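Long-range contacts in uncharacterized protein (PDB 4XG0), which belongs to the DUF1537 family of kinases acting in catabolic pathways for acid sugars, and so probably phosphorylates such a sugar acid: residues Ala136-Ala141 against Val235-Gly240; His178-Leu183 against Val209-Ala214. All coordinates share one frame; numbering follows the deposited sequence.

Overall arrangement
Both contacts lie in the sugar-binding N-terminal domain and share its parallel sheet of eight strands. Contact 1 pairs strand 135-139 with strand 234-238. Contact 2 packs helix 179-183 on strand 209-212, which borders strand 135-139 on the side away from strand 234-238. The centres of the two contacts are about 10 Å apart. Along the chain the order is 136-141, 178-183, 209-214, 235-240, so contact 2 falls within the excursion that contact 1 closes. Backbone bonds of Ala136 and Val138 to Val210 join the two. Contact 1 ends at Ser239, whose side chain lies near a bound citrate, and contact 2 covers the sheet near its edge.

Contact 1 of 2, residues Ala136-Ala141 against Val235-Gly240; sequences AVVCPA and VPVGSG
Val237 lays its CB against CG2 of Val138, 4.1 Å away, and the two side chains stand side by side on one face of the sheet. They belong to neighbouring parallel strands in the central sheet of an alpha/beta domain. Both valines hold CG1 anti to the backbone N (chi1 -178° in Val138, -179° in Val237), which places each CG2 on the N side; these two methyls also meet. Ala136 CB lies 4.3 Å from Val237 CG2 on the same face. Helix 119-130 covers Ala136 and Val235 here, through residues such as Ile123 and Trp130. Val137 and Pro236 point to the other face, where Ile227 of helix 217-230 touches both.

Three backbone bonds tie the strands. Val137 N donates to Val235 O, Val237 N to Val137 O, and Cys139 N to Val237 O. Beyond them the first chain turns into a loop, and the second passes through Ser239 into helix 240-252. Ser239 N is 4.3 Å from Cys139 O, too far for a direct bond, so a water bridges the two. It donates to Cys139 O and Ala141 O, and accepts from Ser239 N at 2.9 Å.

Ser239 sits at the N-cap of helix 240-252. The side chain of Ser239 lies about 4 Å from a bound citrate, probably from the crystallisation liquor, though it may mark a pocket. Ser239 OG also accepts from Gly241 N. The same OG donates to Pro140 O at 2.9 Å, approaching from well above the carbonyl plane.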
loop_
_atom_site.group_PDB
_atom_site.type_symbol
_atom_site.label_atom_id
_atom_site.label_comp_id
_atom_site.label_asym_id
_atom_site.label_seq_id
_atom_site.Cartn_x
_atom_site.Cartn_y
_atom_site.Cartn_z
ATOM N N ALA A 136 -3.240 -10.876 -16.441
ATOM C CA ALA A 136 -1.856 -10.458 -16.217
ATOM C C ALA A 136 -1.849 -8.983 -16.513
ATOM O O ALA A 136 -2.152 -8.583 -17.642
ATOM C CB ALA A 136 -0.885 -11.202 -17.152
ATOM N N VAL A 137 -1.508 -8.187 -15.504
ATOM C CA VAL A 137 -1.511 -6.738 -15.601
ATOM C C VAL A 137 -0.064 -6.303 -15.624
ATOM O O VAL A 137 0.622 -6.282 -14.597
ATOM C CB VAL A 137 -2.266 -6.112 -14.431
ATOM C CG1 VAL A 137 -2.358 -4.584 -14.631
ATOM C CG2 VAL A 137 -3.654 -6.775 -14.291
ATOM N N VAL A 138 0.398 -5.955 -16.809
ATOM C CA VAL A 138 1.822 -5.865 -17.063
ATOM C C VAL A 138 2.273 -4.417 -17.102
ATOM O O VAL A 138 1.819 -3.609 -17.944
ATOM C CB VAL A 138 2.167 -6.526 -18.400
ATOM C CG1 VAL A 138 3.638 -6.478 -18.629
ATOM C CG2 VAL A 138 1.702 -7.973 -18.409
ATOM N N CYS A 139 3.178 -4.079 -16.197
ATOM C CA CYS A 139 3.748 -2.736 -16.176
ATOM C C CYS A 139 5.130 -2.746 -15.492
ATOM O O CYS A 139 5.249 -2.591 -14.270
ATOM C CB CYS A 139 2.824 -1.790 -15.433
ATOM S SG CYS A 139 3.528 -0.121 -15.249
ATOM N N PRO A 140 6.189 -2.870 -16.286
ATOM C CA PRO A 140 7.505 -3.033 -15.655
ATOM C C PRO A 140 8.186 -1.699 -15.293
ATOM O O PRO A 140 9.395 -1.649 -15.015
ATOM C CB PRO A 140 8.306 -3.802 -16.717
ATOM C CG PRO A 140 7.282 -4.407 -17.611
ATOM C CD PRO A 140 6.211 -3.364 -17.666
ATOM N N ALA A 141 7.443 -0.618 -15.346
ATOM C CA ALA A 141 8.014 0.702 -15.007
ATOM C C ALA A 141 8.700 0.730 -13.662
ATOM O O ALA A 141 8.246 0.097 -12.693
ATOM C CB ALA A 141 6.944 1.764 -15.018
ATOM N N VAL A 235 -3.178 -10.408 -11.570
ATOM C CA VAL A 235 -1.793 -10.804 -11.406
ATOM C C VAL A 235 -0.844 -9.713 -11.909
ATOM O O VAL A 235 -0.519 -9.659 -13.106
ATOM C CB VAL A 235 -1.463 -12.091 -12.187
ATOM C CG1 VAL A 235 0.003 -12.441 -11.986
ATOM C CG2 VAL A 235 -2.368 -13.279 -11.763
ATOM N N PRO A 236 -0.407 -8.829 -11.016
ATOM C CA PRO A 236 0.571 -7.852 -11.481
ATOM C C PRO A 236 1.882 -8.488 -11.922
ATOM O O PRO A 236 2.406 -9.407 -11.301
ATOM C CB PRO A 236 0.784 -6.964 -10.274
ATOM C CG PRO A 236 0.352 -7.770 -9.110
ATOM C CD PRO A 236 -0.718 -8.662 -9.582
ATOM N N VAL A 237 2.406 -7.944 -13.010
ATOM C CA VAL A 237 3.698 -8.330 -13.561
ATOM C C VAL A 237 4.491 -7.059 -13.675
ATOM O O VAL A 237 4.177 -6.181 -14.500
ATOM C CB VAL A 237 3.573 -8.935 -14.942
ATOM C CG1 VAL A 237 4.956 -9.355 -15.487
ATOM C CG2 VAL A 237 2.587 -10.103 -14.953
ATOM N N GLY A 238 5.509 -6.922 -12.838
ATOM C CA GLY A 238 6.212 -5.659 -12.767
ATOM C C GLY A 238 7.625 -5.819 -12.271
ATOM O O GLY A 238 8.066 -6.922 -11.960
ATOM N N SER A 239 8.343 -4.718 -12.229
ATOM C CA SER A 239 9.680 -4.733 -11.692
ATOM C C SER A 239 9.616 -4.260 -10.264
ATOM O O SER A 239 8.562 -4.299 -9.595
ATOM C CB SER A 239 10.572 -3.801 -12.486
ATOM O OG SER A 239 10.136 -2.458 -12.334
ATOM N N GLY A 240 10.709 -3.674 -9.813
ATOM C CA GLY A 240 10.694 -3.098 -8.477
ATOM C C GLY A 240 9.766 -1.913 -8.299
ATOM O O GLY A 240 9.400 -1.573 -7.177
HETATM O O HOH W 1 6.926 -2.237 -12.171
#

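Contact 2 of 2, residues His178-Leu183 against Val209-Ala214; sequences HIPTLL and VVVVDA
Val211 projects from its strand into the flank of helix 179-183. Its CB meets Pro180 CG at 4.1 Å. From there the side chain forks. CG1, anti to the backbone N (chi1 -179°), comes within 4.1 Å of Ile179 CB. CG2, on the N side, does most of the touching. It lies 3.7 Å from Ile179 CG2, close also to Ile179 CB, and meets CG and CD of the Pro180 ring at 4.1 Å. Leu183 CD1, one turn further along the helix, approaches Val211 CG2 at 4.3 Å.

Val211 crosses both Ile179 and Pro180 at about a right angle. Leu183 and Val209 cross in the same way, with CD1 of Leu183 4.1 Å from CG1 of Val209. All these cross-contacts are apolar. At the helix start, His178 is the N-cap residue. Its ND1 shares a hydrogen bond with Thr181 OG1, which lies in the ring plane, while Pro180 CD rests over the centre of one ring face. The same proline thus packs on both the imidazole and Val211.

The short helix runs nearly antiparallel to the strand, with 162° between their directions. Phe119 of helix 119-130 touches Ile179 and Leu183. Leu183 also reaches Val138 on strand 135-139. Strand 209-212 lies between that strand and the edge strand 186-188, so helix 179-183 covers the outer part of the sheet beside helix 119-130.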
loop_
_atom_site.group_PDB
_atom_site.type_symbol
_atom_site.label_atom_id
_atom_site.label_comp_id
_atom_site.label_asym_id
_atom_site.label_seq_id
_atom_site.Cartn_x
_atom_site.Cartn_y
_atom_site.Cartn_z
ATOM N N HIS A 178 7.990 -2.562 -27.562
ATOM C CA HIS A 178 6.563 -2.295 -27.473
ATOM C C HIS A 178 5.912 -3.505 -26.848
ATOM O O HIS A 178 5.763 -4.557 -27.501
ATOM C CB HIS A 178 5.986 -2.010 -28.885
ATOM C CG HIS A 178 4.575 -1.511 -28.850
ATOM N ND1 HIS A 178 3.529 -2.201 -29.410
ATOM C CD2 HIS A 178 4.037 -0.425 -28.246
ATOM C CE1 HIS A 178 2.402 -1.533 -29.203
ATOM N NE2 HIS A 178 2.686 -0.455 -28.490
ATOM N N ILE A 179 5.576 -3.398 -25.554
ATOM C CA ILE A 179 5.260 -4.599 -24.795
ATOM C C ILE A 179 4.012 -5.284 -25.363
ATOM O O ILE A 179 3.966 -6.508 -25.442
ATOM C CB ILE A 179 5.149 -4.318 -23.277
ATOM C CG1 ILE A 179 6.416 -3.600 -22.806
ATOM C CG2 ILE A 179 4.941 -5.629 -22.550
ATOM C CD1 ILE A 179 6.338 -3.016 -21.398
ATOM N N PRO A 180 3.019 -4.502 -25.826
ATOM C CA PRO A 180 1.816 -5.119 -26.412
ATOM C C PRO A 180 2.123 -5.981 -27.647
ATOM O O PRO A 180 1.477 -6.999 -27.874
ATOM C CB PRO A 180 0.932 -3.917 -26.744
ATOM C CG PRO A 180 1.402 -2.828 -25.813
ATOM C CD PRO A 180 2.870 -3.045 -25.655
ATOM N N THR A 181 3.106 -5.575 -28.438
ATOM C CA THR A 181 3.561 -6.378 -29.561
ATOM C C THR A 181 4.304 -7.625 -29.051
ATOM O O THR A 181 4.043 -8.743 -29.493
ATOM C CB THR A 181 4.456 -5.541 -30.458
ATOM O OG1 THR A 181 3.689 -4.475 -31.007
ATOM C CG2 THR A 181 5.023 -6.372 -31.604
ATOM N N LEU A 182 5.196 -7.430 -28.079
ATOM C CA LEU A 182 5.959 -8.531 -27.471
ATOM C C LEU A 182 5.020 -9.609 -26.953
ATOM O O LEU A 182 5.256 -10.808 -27.172
ATOM C CB LEU A 182 6.858 -8.001 -26.342
ATOM C CG LEU A 182 7.804 -8.951 -25.596
ATOM C CD1 LEU A 182 8.781 -9.617 -26.541
ATOM C CD2 LEU A 182 8.536 -8.162 -24.512
ATOM N N LEU A 183 3.940 -9.182 -26.298
ATOM C CA LEU A 183 3.002 -10.116 -25.670
ATOM C C LEU A 183 1.806 -10.493 -26.542
ATOM O O LEU A 183 1.166 -11.509 -26.285
ATOM C CB LEU A 183 2.466 -9.553 -24.351
ATOM C CG LEU A 183 3.499 -9.258 -23.283
ATOM C CD1 LEU A 183 2.803 -8.768 -22.060
ATOM C CD2 LEU A 183 4.313 -10.480 -22.938
ATOM N N VAL A 209 -4.733 -10.296 -20.762
ATOM C CA VAL A 209 -3.393 -9.762 -20.613
ATOM C C VAL A 209 -3.437 -8.329 -21.101
ATOM O O VAL A 209 -3.947 -8.063 -22.186
ATOM C CB VAL A 209 -2.367 -10.563 -21.431
ATOM C CG1 VAL A 209 -1.008 -9.956 -21.297
ATOM C CG2 VAL A 209 -2.340 -12.006 -21.008
ATOM N N VAL A 210 -2.934 -7.400 -20.304
ATOM C CA VAL A 210 -2.943 -6.000 -20.698
ATOM C C VAL A 210 -1.747 -5.267 -20.134
ATOM O O VAL A 210 -1.330 -5.506 -18.993
ATOM C CB VAL A 210 -4.253 -5.270 -20.277
ATOM C CG1 VAL A 210 -4.448 -5.314 -18.750
ATOM C CG2 VAL A 210 -4.276 -3.825 -20.789
ATOM N N VAL A 211 -1.197 -4.391 -20.966
ATOM C CA VAL A 211 -0.098 -3.509 -20.592
ATOM C C VAL A 211 -0.659 -2.146 -20.184
ATOM O O VAL A 211 -1.480 -1.572 -20.888
ATOM C CB VAL A 211 0.888 -3.351 -21.789
ATOM C CG1 VAL A 211 2.049 -2.465 -21.419
ATOM C CG2 VAL A 211 1.407 -4.701 -22.214
ATOM N N VAL A 212 -0.213 -1.643 -19.040
ATOM C CA VAL A 212 -0.635 -0.337 -18.540
ATOM C C VAL A 212 0.545 0.634 -18.445
ATOM O O VAL A 212 1.631 0.311 -17.976
ATOM C CB VAL A 212 -1.343 -0.464 -17.157
ATOM C CG1 VAL A 212 -1.795 0.915 -16.664
ATOM C CG2 VAL A 212 -2.511 -1.450 -17.251
ATOM N N ASP A 213 0.338 1.833 -18.968
ATOM C CA ASP A 213 1.349 2.842 -18.980
ATOM C C ASP A 213 1.612 3.301 -17.562
ATOM O O ASP A 213 0.741 3.218 -16.679
ATOM C CB ASP A 213 0.870 4.048 -19.800
ATOM C CG ASP A 213 1.240 3.972 -21.246
ATOM O OD1 ASP A 213 1.537 2.869 -21.764
ATOM O OD2 ASP A 213 1.212 5.060 -21.889
ATOM N N ALA A 214 2.813 3.811 -17.371
ATOM C CA ALA A 214 3.132 4.549 -16.147
ATOM C C ALA A 214 4.349 5.409 -16.406
ATOM O O ALA A 214 5.396 4.898 -16.819
ATOM C CB ALA A 214 3.426 3.579 -15.020
#